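Local coordinates for fiber protein 2 (Fowl adenovirus 1, PDB 2VTW) that probably forms, as a homotrimer, the fibre spikes at the capsid vertices and, through its C-terminal head, the part described here, serves initial attachment to a host receptor, at residues A[4-8]-A[98-103]; A[38-42]-A[198-202]; A[57-62]-A[178-184]; A[71-75]-A[122-126]; A[144-150]-A[169-175]. Residue numbers count along the deposited sequence, not the author numbering.

The five contacts span the head domain of one subunit, a beta-rich fold that works as a trimer. Interactions 1 and 2 form one cluster, with centres 8 Å apart: Asn39 bonds to Ser102 O through ND2 (2.6 Å) and to Ala5 O through its backbone N (2.8 Å), and both contacts touch the second subunit. Interactions 4 and 5, 12 Å apart between centres, meet where Phe72 O faces Phe171 N at 2.7 Å in adjoining strands. Interaction 3 lies about 17 Å, centre to centre, from each of these and reaches interaction 4 through Leu178 and Phe179 packing on Phe72; its centre is 36 Å from that of interaction 1, on the opposite side of the chain's centre.

Interaction 1 (A[4-8]-A[98-103]); sequences VAAFT and ISMTSF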
# COMPACT_ATOMS: atom_id res chain seq x y z
N VAL A 4 -3.64 -12.19 -16.41
CA VAL A 4 -3.76 -10.76 -16.07
C VAL A 4 -4.89 -10.10 -16.88
O VAL A 4 -4.99 -10.33 -18.09
CB VAL A 4 -2.42 -10.02 -16.34
CG1 VAL A 4 -2.55 -8.56 -15.89
CG2 VAL A 4 -1.26 -10.71 -15.63
N ALA A 5 -5.74 -9.32 -16.22
CA ALA A 5 -6.84 -8.59 -16.85
C ALA A 5 -6.99 -7.21 -16.20
O ALA A 5 -6.60 -7.03 -15.06
CB ALA A 5 -8.15 -9.36 -16.74
N ALA A 6 -7.56 -6.26 -16.96
CA ALA A 6 -7.77 -4.85 -16.56
C ALA A 6 -9.20 -4.41 -16.81
O ALA A 6 -9.79 -4.79 -17.83
CB ALA A 6 -6.81 -3.95 -17.36
N PHE A 7 -9.74 -3.59 -15.91
CA PHE A 7 -11.01 -2.88 -16.11
C PHE A 7 -10.81 -1.36 -15.83
O PHE A 7 -10.11 -0.98 -14.87
CB PHE A 7 -12.08 -3.45 -15.17
CG PHE A 7 -13.39 -2.72 -15.20
CD1 PHE A 7 -14.16 -2.67 -16.37
CD2 PHE A 7 -13.89 -2.11 -14.05
CE1 PHE A 7 -15.39 -2.01 -16.38
CE2 PHE A 7 -15.13 -1.45 -14.06
CZ PHE A 7 -15.88 -1.41 -15.23
N THR A 8 -11.41 -0.51 -16.67
CA THR A 8 -11.36 0.95 -16.54
C THR A 8 -12.77 1.51 -16.66
O THR A 8 -13.52 1.12 -17.56
CB THR A 8 -10.49 1.59 -17.63
OG1 THR A 8 -9.22 0.96 -17.63
CG2 THR A 8 -10.32 3.11 -17.41
N ILE A 98 -12.94 -10.53 -21.61
CA ILE A 98 -12.81 -10.93 -20.21
C ILE A 98 -14.13 -10.64 -19.46
O ILE A 98 -14.79 -9.62 -19.71
CB ILE A 98 -11.50 -10.32 -19.54
CG1 ILE A 98 -10.87 -11.32 -18.57
CG2 ILE A 98 -11.75 -8.99 -18.87
CD1 ILE A 98 -10.35 -12.55 -19.23
N SER A 99 -14.51 -11.56 -18.58
CA SER A 99 -15.68 -11.41 -17.74
C SER A 99 -15.46 -10.39 -16.62
O SER A 99 -14.37 -10.34 -16.03
CB SER A 99 -16.06 -12.76 -17.11
OG SER A 99 -17.10 -12.60 -16.13
N MET A 100 -16.50 -9.61 -16.33
CA MET A 100 -16.50 -8.69 -15.20
C MET A 100 -16.32 -9.42 -13.87
O MET A 100 -15.92 -8.81 -12.88
CB MET A 100 -17.79 -7.87 -15.15
CG MET A 100 -17.80 -6.68 -16.11
SD MET A 100 -16.57 -5.40 -15.73
CE MET A 100 -17.22 -4.74 -14.21
N THR A 101 -16.63 -10.73 -13.86
CA THR A 101 -16.42 -11.56 -12.68
C THR A 101 -14.93 -11.67 -12.34
O THR A 101 -14.57 -12.11 -11.24
CB THR A 101 -17.03 -12.99 -12.83
OG1 THR A 101 -16.37 -13.69 -13.87
CG2 THR A 101 -18.52 -12.94 -13.13
N SER A 102 -14.07 -11.27 -13.25
CA SER A 102 -12.65 -11.22 -12.97
C SER A 102 -12.28 -10.09 -11.98
O SER A 102 -11.14 -10.06 -11.47
CB SER A 102 -11.87 -11.07 -14.27
OG SER A 102 -12.22 -12.07 -15.21
N PHE A 103 -13.22 -9.20 -11.68
CA PHE A 103 -12.97 -8.08 -10.78
C PHE A 103 -13.78 -8.11 -9.50
O PHE A 103 -13.77 -7.15 -8.72
CB PHE A 103 -13.10 -6.76 -11.57
CG PHE A 103 -12.27 -6.77 -12.77
CD1 PHE A 103 -10.90 -6.51 -12.68
CD2 PHE A 103 -12.80 -7.19 -13.98
CE1 PHE A 103 -10.10 -6.60 -13.80
CE2 PHE A 103 -11.98 -7.29 -15.10
CZ PHE A 103 -10.63 -7.00 -15.01
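Ile98 opens the loop segment by directing its branched side chain at the strand, where CG1 lies 3.8 Å from Ala5 CB; a methyl is small enough to let the loop come this close. Ser99 makes no contact with the strand and works within its own segment: its carbonyl O receives both Ser102 N and Ser102 OG, each at 2.9 Å, closing the short 3-10 turn 100-102. Met100 then reaches back along an all-m side chain. Its SD stands 3.9 Å from the centroid of the Phe7 ring and its CE also 3.9 Å from it, both over the face, a Met-aromatic contact suited to a flexible, polarisable thioether. The turn thus lies against the beginning of strand 4-23 in the beta-rich fibre head, near the trimer interface: Ala6 on that strand points away from the loop and packs on Met41 of the second subunit. Ser102 gives its carbonyl to Asn39 ND2 on the neighbouring strand 28-40. Phe103, held by Phe103 N to Met100 O at 3.0 Å, lays its flat ring against the strand. Phe7 CB sits 3.7 Å above the centroid of the Phe103 ring in a CH-pi contact, and Ala5 CB touches Phe103 CZ at 3.8 Å.

Interaction 2 (A[38-42]-A[198-202]); sequences INTMG and AARAP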
# COMPACT_ATOMS: atom_id res chain seq x y z
N ILE A 38 -6.76 -4.02 -11.93
CA ILE A 38 -6.10 -5.15 -12.57
C ILE A 38 -6.30 -6.40 -11.69
O ILE A 38 -6.38 -6.30 -10.45
CB ILE A 38 -4.58 -4.90 -12.92
CG1 ILE A 38 -3.75 -4.69 -11.67
CG2 ILE A 38 -4.40 -3.68 -13.95
CD1 ILE A 38 -2.23 -4.98 -11.81
N ASN A 39 -6.47 -7.56 -12.33
CA ASN A 39 -6.49 -8.85 -11.65
C ASN A 39 -5.26 -9.55 -12.15
O ASN A 39 -5.12 -9.76 -13.35
CB ASN A 39 -7.74 -9.68 -11.99
CG ASN A 39 -7.82 -11.04 -11.24
OD1 ASN A 39 -6.81 -11.65 -10.91
ND2 ASN A 39 -9.01 -11.53 -11.03
N THR A 40 -4.33 -9.83 -11.22
CA THR A 40 -3.13 -10.59 -11.51
C THR A 40 -3.26 -11.89 -10.74
O THR A 40 -3.06 -11.93 -9.53
CB THR A 40 -1.82 -9.85 -11.03
OG1 THR A 40 -1.76 -8.55 -11.60
CG2 THR A 40 -0.57 -10.58 -11.44
N MET A 41 -3.64 -12.93 -11.46
CA MET A 41 -3.66 -14.30 -10.97
C MET A 41 -4.38 -14.44 -9.63
O MET A 41 -3.95 -15.19 -8.74
CB MET A 41 -2.23 -14.87 -10.94
CG MET A 41 -2.06 -16.14 -11.79
SD MET A 41 -0.81 -17.26 -11.19
CE MET A 41 -0.07 -17.69 -12.76
N GLY A 42 -5.51 -13.74 -9.52
CA GLY A 42 -6.36 -13.82 -8.33
C GLY A 42 -6.15 -12.78 -7.25
O GLY A 42 -6.77 -12.88 -6.20
N ALA A 198 -8.92 -11.44 -5.09
CA ALA A 198 -10.03 -11.61 -6.01
C ALA A 198 -10.67 -12.97 -5.78
O ALA A 198 -9.99 -13.90 -5.41
CB ALA A 198 -9.51 -11.52 -7.45
N ALA A 199 -11.98 -13.07 -6.04
CA ALA A 199 -12.72 -14.36 -6.03
C ALA A 199 -12.10 -15.40 -6.94
O ALA A 199 -12.11 -16.58 -6.63
CB ALA A 199 -14.18 -14.14 -6.41
N ARG A 200 -11.52 -14.99 -8.05
CA ARG A 200 -10.93 -15.96 -8.99
C ARG A 200 -9.87 -15.31 -9.85
O ARG A 200 -9.85 -14.09 -9.97
CB ARG A 200 -12.04 -16.53 -9.89
CG ARG A 200 -12.81 -15.46 -10.66
CD ARG A 200 -14.04 -15.98 -11.31
NE ARG A 200 -15.03 -16.44 -10.33
CZ ARG A 200 -15.83 -15.66 -9.61
NH1 ARG A 200 -15.85 -14.34 -9.73
NH2 ARG A 200 -16.67 -16.22 -8.78
N ALA A 201 -9.01 -16.11 -10.48
CA ALA A 201 -8.13 -15.63 -11.53
C ALA A 201 -9.00 -15.17 -12.72
O ALA A 201 -10.20 -15.45 -12.76
CB ALA A 201 -7.11 -16.72 -11.96
N PRO A 202 -8.44 -14.38 -13.65
CA PRO A 202 -9.30 -13.88 -14.74
C PRO A 202 -9.95 -15.00 -15.62
O PRO A 202 -9.28 -15.96 -15.95
CB PRO A 202 -8.33 -13.05 -15.58
CG PRO A 202 -7.25 -12.63 -14.57
CD PRO A 202 -7.08 -13.86 -13.74
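Asn39 stretches its t side chain across the loop 198-202, with ND2 3.6 Å from Ala198 CB and OD1 3.6 Å from Pro202 CD. Its amide is used at both ends. ND2 donates to Arg200 O at 2.9 Å and also to Ser102 O, so one NH2 group ties two loops to the strand, while OD1 accepts from Gly42 N at 2.8 Å, an Asx motif that steadies the reversal just after the strand. An amide suits this place, since its NH2 donates while its O accepts. Strand 28-40 turns here into strand 43-53, and Met41 and Gly42, both with positive phi, have backbone angles consistent with a type I' hairpin turn. At Gly42 a beta carbon would jam against the preceding carbonyl, so glycine suits these angles; Gly42 N lies 3.8 Å from Ala201 CA. Gly42 O in turn takes Ala198 N at 2.8 Å. The CA-to-CB bond of Arg200 points away from the strand, and its guanidinium forms a salt bridge with Glu104; Met41 packs on Val4 of the third subunit. Because the donors and acceptors joining the segments are backbone groups and one neutral amide, the polar links between them are directional hydrogen bonds that involve no charged group.

Interaction 3 (A[57-62]-A[178-184]); sequences MGTRPT and LFNPTVN
This is a loop-to-loop contact built on one arginine, joining the connection between strand 43-53 and helix 64-67 to the one between strands 163-173 and 185-197. The CA atoms come nearest at Arg60 and Pro181, 5.6 Å apart. At Gly58 (phi 98°, psi -167°) a beta carbon would clash with the preceding carbonyl; Arg60 is extended (-104°/99°). Residues 180-183 form a type I beta turn, Val183 N to Asn180 O 3.0 Å, whose second position suits Pro181 (phi -65°); Asn180 OD1 accepts Thr182 N at 2.9 Å, an Asx turn. Arg60 (m, t, m, chi4 169°) reaches along this turn, its CD 3.6 Å from Phe179 CA. NH1 of Arg60 donates to Leu178 O (3.1 Å) and Val183 O (3.0 Å), and Arg60 NH2 also reaches Val183 O at 3.2 Å; guanidinium, with its fan of N-H groups, suits carbonyls that converge from just before the turn and from its last residue. Pro181 CA lies over one face of that group. Met57 (p, t, m) inserts its unbranched end: Met57 CE is 3.3 Å from Leu178 O and 3.7 Å from Phe179 CD1. Toward the sheet, Leu178 packs on Val52 of strand 43-53 and Phe72 of strand 71-76, while Pro181 abuts Glu67 of helix 64-67.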
# COMPACT_ATOMS: atom_id res chain seq x y z
N MET A 57 -22.63 18.71 -7.63
CA MET A 57 -22.85 17.59 -6.70
C MET A 57 -24.31 17.50 -6.23
O MET A 57 -24.72 16.47 -5.68
CB MET A 57 -21.87 17.68 -5.50
CG MET A 57 -22.20 18.74 -4.45
SD MET A 57 -20.94 19.02 -3.19
CE MET A 57 -21.38 17.79 -1.95
N GLY A 58 -25.08 18.57 -6.42
CA GLY A 58 -26.48 18.60 -6.04
C GLY A 58 -26.74 19.27 -4.71
O GLY A 58 -25.87 19.91 -4.15
N THR A 59 -27.96 19.07 -4.21
CA THR A 59 -28.52 19.84 -3.10
C THR A 59 -27.92 19.45 -1.76
O THR A 59 -27.95 18.28 -1.36
CB THR A 59 -30.10 19.69 -3.03
OG1 THR A 59 -30.69 20.32 -4.17
CG2 THR A 59 -30.69 20.32 -1.74
N ARG A 60 -27.39 20.44 -1.04
CA ARG A 60 -26.89 20.21 0.29
C ARG A 60 -27.88 20.75 1.30
O ARG A 60 -27.93 21.96 1.55
CB ARG A 60 -25.48 20.80 0.47
CG ARG A 60 -24.43 20.02 -0.33
CD ARG A 60 -23.08 20.67 -0.29
NE ARG A 60 -23.00 21.84 -1.15
CZ ARG A 60 -22.00 22.71 -1.14
NH1 ARG A 60 -20.98 22.55 -0.30
NH2 ARG A 60 -22.02 23.76 -1.95
N PRO A 61 -28.73 19.86 1.85
CA PRO A 61 -29.58 20.28 2.96
C PRO A 61 -28.82 21.07 4.01
O PRO A 61 -27.71 20.71 4.38
CB PRO A 61 -30.07 18.95 3.58
CG PRO A 61 -29.51 17.86 2.73
CD PRO A 61 -28.97 18.45 1.48
N THR A 62 -29.45 22.15 4.49
CA THR A 62 -28.96 22.88 5.65
C THR A 62 -29.26 22.06 6.90
O THR A 62 -29.92 21.01 6.83
CB THR A 62 -29.64 24.27 5.78
OG1 THR A 62 -31.02 24.11 6.18
CG2 THR A 62 -29.58 25.05 4.45
N LEU A 178 -17.35 20.06 2.73
CA LEU A 178 -17.87 19.54 1.47
C LEU A 178 -19.40 19.57 1.41
O LEU A 178 -19.96 19.69 0.32
CB LEU A 178 -17.37 18.10 1.25
CG LEU A 178 -17.67 17.40 -0.09
CD1 LEU A 178 -17.19 18.19 -1.30
CD2 LEU A 178 -17.08 15.99 -0.10
N PHE A 179 -20.05 19.47 2.57
CA PHE A 179 -21.52 19.35 2.65
C PHE A 179 -22.21 20.57 3.28
O PHE A 179 -23.40 20.54 3.56
CB PHE A 179 -21.86 18.05 3.40
CG PHE A 179 -21.23 16.84 2.76
CD1 PHE A 179 -21.60 16.47 1.47
CD2 PHE A 179 -20.21 16.14 3.41
CE1 PHE A 179 -21.01 15.41 0.85
CE2 PHE A 179 -19.62 15.06 2.79
CZ PHE A 179 -20.01 14.70 1.51
N ASN A 180 -21.44 21.64 3.49
CA ASN A 180 -21.96 22.92 3.95
C ASN A 180 -22.24 23.78 2.72
O ASN A 180 -21.32 24.11 1.97
CB ASN A 180 -20.97 23.59 4.90
CG ASN A 180 -21.46 24.93 5.41
OD1 ASN A 180 -21.83 25.79 4.63
ND2 ASN A 180 -21.46 25.12 6.73
N PRO A 181 -23.53 24.14 2.50
CA PRO A 181 -23.95 24.83 1.26
C PRO A 181 -23.36 26.23 1.05
O PRO A 181 -23.42 26.76 -0.07
CB PRO A 181 -25.49 24.89 1.37
CG PRO A 181 -25.80 24.75 2.84
CD PRO A 181 -24.66 23.93 3.43
N THR A 182 -22.78 26.82 2.09
CA THR A 182 -22.15 28.14 1.95
C THR A 182 -20.69 28.04 1.47
O THR A 182 -20.11 29.04 1.04
CB THR A 182 -22.25 28.96 3.25
OG1 THR A 182 -21.43 28.38 4.27
CG2 THR A 182 -23.70 28.98 3.74
N VAL A 183 -20.12 26.83 1.51
CA VAL A 183 -18.74 26.56 1.07
C VAL A 183 -18.72 26.06 -0.35
O VAL A 183 -19.46 25.14 -0.69
CB VAL A 183 -18.06 25.51 1.95
CG1 VAL A 183 -16.70 25.11 1.37
CG2 VAL A 183 -17.92 26.04 3.37
N ASN A 184 -17.87 26.63 -1.19
CA ASN A 184 -17.85 26.29 -2.61
C ASN A 184 -16.46 25.97 -3.13
O ASN A 184 -15.45 26.36 -2.54
CB ASN A 184 -18.44 27.46 -3.41
CG ASN A 184 -19.96 27.53 -3.28
OD1 ASN A 184 -20.51 28.45 -2.67
ND2 ASN A 184 -20.65 26.53 -3.86
O HOH W 1 -24.95 24.85 -2.35
O HOH W 2 -25.77 19.07 3.33

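Interaction 4 (A[71-75]-A[122-126]); sequences YFTVW and PYYAS
Tyr123, Tyr124 and Thr73 carry most of this contact, in which an extended but non-strand loop, 122-126, crosses strand 71-75 with the CA atoms of Thr73 and Tyr124 6.8 Å apart. Thr73 (chi1 m) points at the loop, and its OG1 donates to Tyr124 O at 2.6 Å; the short hydroxyl of a beta-branched residue suits both the strand and a tight bond to a passing carbonyl. The same OG1 is hydrogen-bonded to Thr170 OG1 on the next strand. Tyr123 (chi1 174°, chi2 75°) lays its ring along the strand: Tyr123 CE1 is 3.2 Å from Thr73 OG1, and Tyr123 OH reaches Tyr71 CB at 3.5 Å. In the beta-sheet framework of the fibre head, strand 71-76 lies between strands 4-23 and 163-173, and the loop leading to strand 129-140 packs across it. Tyr71 points toward the loop; Trp75 starts sideways but its indole end comes close, whereas the CA-to-CB bond of Phe72 points away and its ring stacks with that of Phe171. Tyr124 (chi1 t, chi2 82°) meets Trp75 (chi1 m, chi2 97°) obliquely, ring centroids 5.5 Å apart and planes at 42°, with Tyr124 CD2 3.5 Å from Trp75 CZ2; Tyr124 OH goes on to Gln152. A water beside them accepts from Trp75 NE1 (3.2 Å) and Tyr124 N (2.8 Å) and donates to Pro122 O (2.7 Å).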
# COMPACT_ATOMS: atom_id res chain seq x y z
N TYR A 71 -17.53 12.38 6.57
CA TYR A 71 -17.27 11.10 5.86
C TYR A 71 -18.17 10.94 4.66
O TYR A 71 -19.27 11.44 4.63
CB TYR A 71 -17.48 9.89 6.76
CG TYR A 71 -16.55 9.75 7.94
CD1 TYR A 71 -15.68 10.77 8.35
CD2 TYR A 71 -16.57 8.59 8.69
CE1 TYR A 71 -14.86 10.61 9.45
CE2 TYR A 71 -15.78 8.44 9.79
CZ TYR A 71 -14.91 9.43 10.16
OH TYR A 71 -14.13 9.23 11.26
N PHE A 72 -17.67 10.24 3.65
CA PHE A 72 -18.52 9.79 2.56
C PHE A 72 -18.01 8.50 1.94
O PHE A 72 -16.79 8.23 1.95
CB PHE A 72 -18.73 10.89 1.51
CG PHE A 72 -17.53 11.20 0.66
CD1 PHE A 72 -17.26 10.47 -0.48
CD2 PHE A 72 -16.71 12.28 0.97
CE1 PHE A 72 -16.19 10.76 -1.28
CE2 PHE A 72 -15.62 12.59 0.17
CZ PHE A 72 -15.36 11.85 -0.96
N THR A 73 -18.93 7.71 1.38
CA THR A 73 -18.61 6.37 0.89
C THR A 73 -18.82 6.27 -0.60
O THR A 73 -19.80 6.79 -1.15
CB THR A 73 -19.45 5.31 1.62
OG1 THR A 73 -19.21 5.40 3.03
CG2 THR A 73 -19.15 3.88 1.12
N VAL A 74 -17.87 5.61 -1.24
CA VAL A 74 -17.96 5.20 -2.63
C VAL A 74 -17.87 3.65 -2.68
O VAL A 74 -17.00 3.04 -2.03
CB VAL A 74 -16.82 5.84 -3.47
CG1 VAL A 74 -16.82 5.29 -4.92
CG2 VAL A 74 -16.98 7.34 -3.48
N TRP A 75 -18.81 3.03 -3.39
CA TRP A 75 -18.83 1.59 -3.62
C TRP A 75 -18.23 1.24 -4.96
O TRP A 75 -18.68 1.74 -5.97
CB TRP A 75 -20.28 1.08 -3.57
CG TRP A 75 -20.79 0.99 -2.19
CD1 TRP A 75 -21.54 1.91 -1.54
CD2 TRP A 75 -20.56 -0.08 -1.26
NE1 TRP A 75 -21.79 1.49 -0.26
CE2 TRP A 75 -21.19 0.27 -0.06
CE3 TRP A 75 -19.85 -1.28 -1.31
CZ2 TRP A 75 -21.17 -0.56 1.06
CZ3 TRP A 75 -19.83 -2.09 -0.21
CH2 TRP A 75 -20.49 -1.74 0.95
N PRO A 122 -28.97 4.80 2.91
CA PRO A 122 -28.04 4.70 1.79
C PRO A 122 -26.54 4.86 2.16
O PRO A 122 -25.70 4.58 1.32
CB PRO A 122 -28.48 5.85 0.87
CG PRO A 122 -29.00 6.86 1.79
CD PRO A 122 -29.58 6.14 2.98
N TYR A 123 -26.23 5.30 3.38
CA TYR A 123 -24.84 5.39 3.84
C TYR A 123 -24.37 4.15 4.62
O TYR A 123 -24.95 3.76 5.65
CB TYR A 123 -24.61 6.64 4.69
CG TYR A 123 -23.23 6.73 5.31
CD1 TYR A 123 -22.13 7.08 4.55
CD2 TYR A 123 -23.05 6.49 6.67
CE1 TYR A 123 -20.84 7.19 5.13
CE2 TYR A 123 -21.77 6.59 7.27
CZ TYR A 123 -20.68 6.94 6.48
OH TYR A 123 -19.45 7.03 7.06
N TYR A 124 -23.28 3.57 4.13
CA TYR A 124 -22.56 2.54 4.86
C TYR A 124 -21.14 3.04 5.20
O TYR A 124 -20.41 3.49 4.31
CB TYR A 124 -22.48 1.28 4.00
CG TYR A 124 -21.77 0.13 4.68
CD1 TYR A 124 -22.45 -0.69 5.59
CD2 TYR A 124 -20.43 -0.16 4.42
CE1 TYR A 124 -21.81 -1.73 6.22
CE2 TYR A 124 -19.80 -1.21 5.06
CZ TYR A 124 -20.49 -1.99 5.95
OH TYR A 124 -19.90 -3.04 6.59
N ALA A 125 -20.77 2.96 6.49
CA ALA A 125 -19.42 3.31 6.98
C ALA A 125 -18.47 2.12 6.86
O ALA A 125 -18.57 1.16 7.64
CB ALA A 125 -19.49 3.75 8.44
N SER A 126 -17.57 2.17 5.88
CA SER A 126 -16.41 1.27 5.79
C SER A 126 -15.59 1.40 7.07
O SER A 126 -15.15 2.49 7.41
CB SER A 126 -15.60 1.64 4.57
OG SER A 126 -14.60 0.69 4.27
O HOH W 3 -23.07 3.90 1.33

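Interaction 5 (A[144-150]-A[169-175]); sequences TGSIDVR and FTFQCAS
Strands 147-157 and 163-173 form an antiparallel beta hairpin of the fibre head's sheet, and these segments are its open end. The strand axes run at 156°, 4.5 Å apart at closest. Asp148-Gln172 and Arg150-Thr170 are hydrogen-bonded pairs: Asp148 N to Gln172 O 3.1 Å, Gln172 N to Asp148 O 2.6 Å, Arg150 N to Thr170 O and Thr170 N to Arg150 O both 3.0 Å. Ile147-Cys173 and Val149-Phe171 are non-hydrogen-bonded pairs, CA atoms 4.4 and 4.6 Å apart. Their side chains share the buried face and interdigitate. Val149 (t) sets CG1 4.2 Å above the centroid of the Phe171 ring (chi1 m, chi2 -104°), while Ile147 CG2 fits against Phe171 CB at 3.7 Å; the branched side chains fit against the face and edge of the flat ring, and Phe171 stacks onward on Phe72. The slim thiol of Cys173 fills the hollow between Ile147 CG1 (3.9 Å from SG) and Thr144 CB (3.7 Å from SG). Beyond the strands, two further backbone hydrogen bonds, Ala174 N to Ser146 O and Ser175 N to Thr144 O, each 2.9 Å, hold the flanking loops together. Gly145, at phi 69°, lacks a beta carbon that would crowd Ala174 CB. On the other face Asp148 bonds to Ser133 and Arg150 to Gly129, while long Gln172 reaches between them, and one water accepts from both Gln172 NE2 and Arg150 NH2, 3.0 Å from each.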
# COMPACT_ATOMS: atom_id res chain seq x y z
N THR A 144 -11.19 20.58 3.04
CA THR A 144 -11.46 19.37 3.83
C THR A 144 -10.31 18.95 4.76
O THR A 144 -10.48 18.07 5.61
CB THR A 144 -11.71 18.16 2.88
OG1 THR A 144 -10.54 17.95 2.06
CG2 THR A 144 -12.94 18.40 1.97
N GLY A 145 -9.15 19.57 4.58
CA GLY A 145 -7.92 19.05 5.20
C GLY A 145 -7.51 17.73 4.52
O GLY A 145 -7.92 17.44 3.39
N SER A 146 -6.67 16.95 5.19
CA SER A 146 -6.32 15.60 4.73
C SER A 146 -7.52 14.65 4.89
O SER A 146 -8.41 14.89 5.70
CB SER A 146 -5.10 15.04 5.48
OG SER A 146 -3.90 15.63 4.98
N ILE A 147 -7.52 13.59 4.10
CA ILE A 147 -8.61 12.62 4.03
C ILE A 147 -7.98 11.23 4.17
O ILE A 147 -7.13 10.85 3.39
CB ILE A 147 -9.37 12.70 2.66
CG1 ILE A 147 -10.06 14.06 2.48
CG2 ILE A 147 -10.39 11.59 2.55
CD1 ILE A 147 -10.66 14.28 1.07
N ASP A 148 -8.37 10.49 5.20
CA ASP A 148 -8.01 9.09 5.31
C ASP A 148 -9.11 8.30 4.62
O ASP A 148 -10.29 8.69 4.67
CB ASP A 148 -7.96 8.67 6.76
CG ASP A 148 -6.81 9.33 7.51
OD1 ASP A 148 -5.77 9.60 6.89
OD2 ASP A 148 -6.98 9.52 8.73
N VAL A 149 -8.72 7.20 3.96
CA VAL A 149 -9.69 6.30 3.35
C VAL A 149 -9.62 4.90 3.98
O VAL A 149 -8.56 4.25 3.96
CB VAL A 149 -9.44 6.19 1.83
CG1 VAL A 149 -10.60 5.45 1.16
CG2 VAL A 149 -9.25 7.60 1.21
N ARG A 150 -10.73 4.46 4.57
CA ARG A 150 -10.92 3.07 5.01
C ARG A 150 -11.43 2.21 3.86
O ARG A 150 -12.37 2.59 3.17
CB ARG A 150 -11.88 3.01 6.18
CG ARG A 150 -12.02 1.60 6.81
CD ARG A 150 -10.83 1.25 7.63
NE ARG A 150 -10.70 2.12 8.80
CZ ARG A 150 -9.76 2.01 9.72
NH1 ARG A 150 -8.81 1.10 9.62
NH2 ARG A 150 -9.76 2.83 10.77
N PHE A 169 -15.25 2.17 0.02
CA PHE A 169 -14.21 3.17 0.31
C PHE A 169 -14.87 4.29 1.06
O PHE A 169 -15.73 4.97 0.50
CB PHE A 169 -13.65 3.76 -0.97
CG PHE A 169 -12.79 2.83 -1.78
CD1 PHE A 169 -11.43 2.99 -1.84
CD2 PHE A 169 -13.37 1.83 -2.55
CE1 PHE A 169 -10.64 2.17 -2.60
CE2 PHE A 169 -12.57 0.98 -3.33
CZ PHE A 169 -11.22 1.13 -3.35
N THR A 170 -14.53 4.49 2.33
CA THR A 170 -15.07 5.62 3.08
C THR A 170 -13.98 6.67 3.28
O THR A 170 -12.93 6.40 3.90
CB THR A 170 -15.76 5.23 4.40
OG1 THR A 170 -16.85 4.32 4.14
CG2 THR A 170 -16.32 6.46 5.10
N PHE A 171 -14.24 7.85 2.72
CA PHE A 171 -13.34 8.99 2.75
C PHE A 171 -13.63 9.79 4.00
O PHE A 171 -14.74 10.26 4.18
CB PHE A 171 -13.53 9.84 1.50
CG PHE A 171 -13.16 9.11 0.24
CD1 PHE A 171 -11.97 9.39 -0.41
CD2 PHE A 171 -13.99 8.14 -0.31
CE1 PHE A 171 -11.60 8.71 -1.57
CE2 PHE A 171 -13.63 7.44 -1.47
CZ PHE A 171 -12.45 7.73 -2.11
N GLN A 172 -12.62 9.93 4.85
CA GLN A 172 -12.80 10.54 6.15
C GLN A 172 -12.03 11.87 6.19
O GLN A 172 -10.81 11.90 6.42
CB GLN A 172 -12.32 9.58 7.23
CG GLN A 172 -12.87 8.15 7.01
CD GLN A 172 -12.53 7.19 8.12
OE1 GLN A 172 -13.22 6.17 8.30
NE2 GLN A 172 -11.50 7.50 8.90
N CYS A 173 -12.77 12.97 5.94
CA CYS A 173 -12.21 14.33 5.92
C CYS A 173 -11.85 14.82 7.32
O CYS A 173 -12.60 14.60 8.28
CB CYS A 173 -13.21 15.33 5.32
SG CYS A 173 -13.60 15.09 3.59
N ALA A 174 -10.70 15.48 7.43
CA ALA A 174 -10.26 16.04 8.73
C ALA A 174 -11.15 17.19 9.18
O ALA A 174 -11.37 17.37 10.39
CB ALA A 174 -8.79 16.48 8.67
N SER A 175 -11.67 17.95 8.20
CA SER A 175 -12.50 19.15 8.42
C SER A 175 -13.81 19.10 7.67
O SER A 175 -13.88 18.61 6.54
CB SER A 175 -11.76 20.42 7.94
OG SER A 175 -10.62 20.66 8.74
O HOH W 4 -9.86 9.93 9.87
O HOH W 5 -13.18 3.70 9.54
O HOH W 6 -11.05 5.47 11.05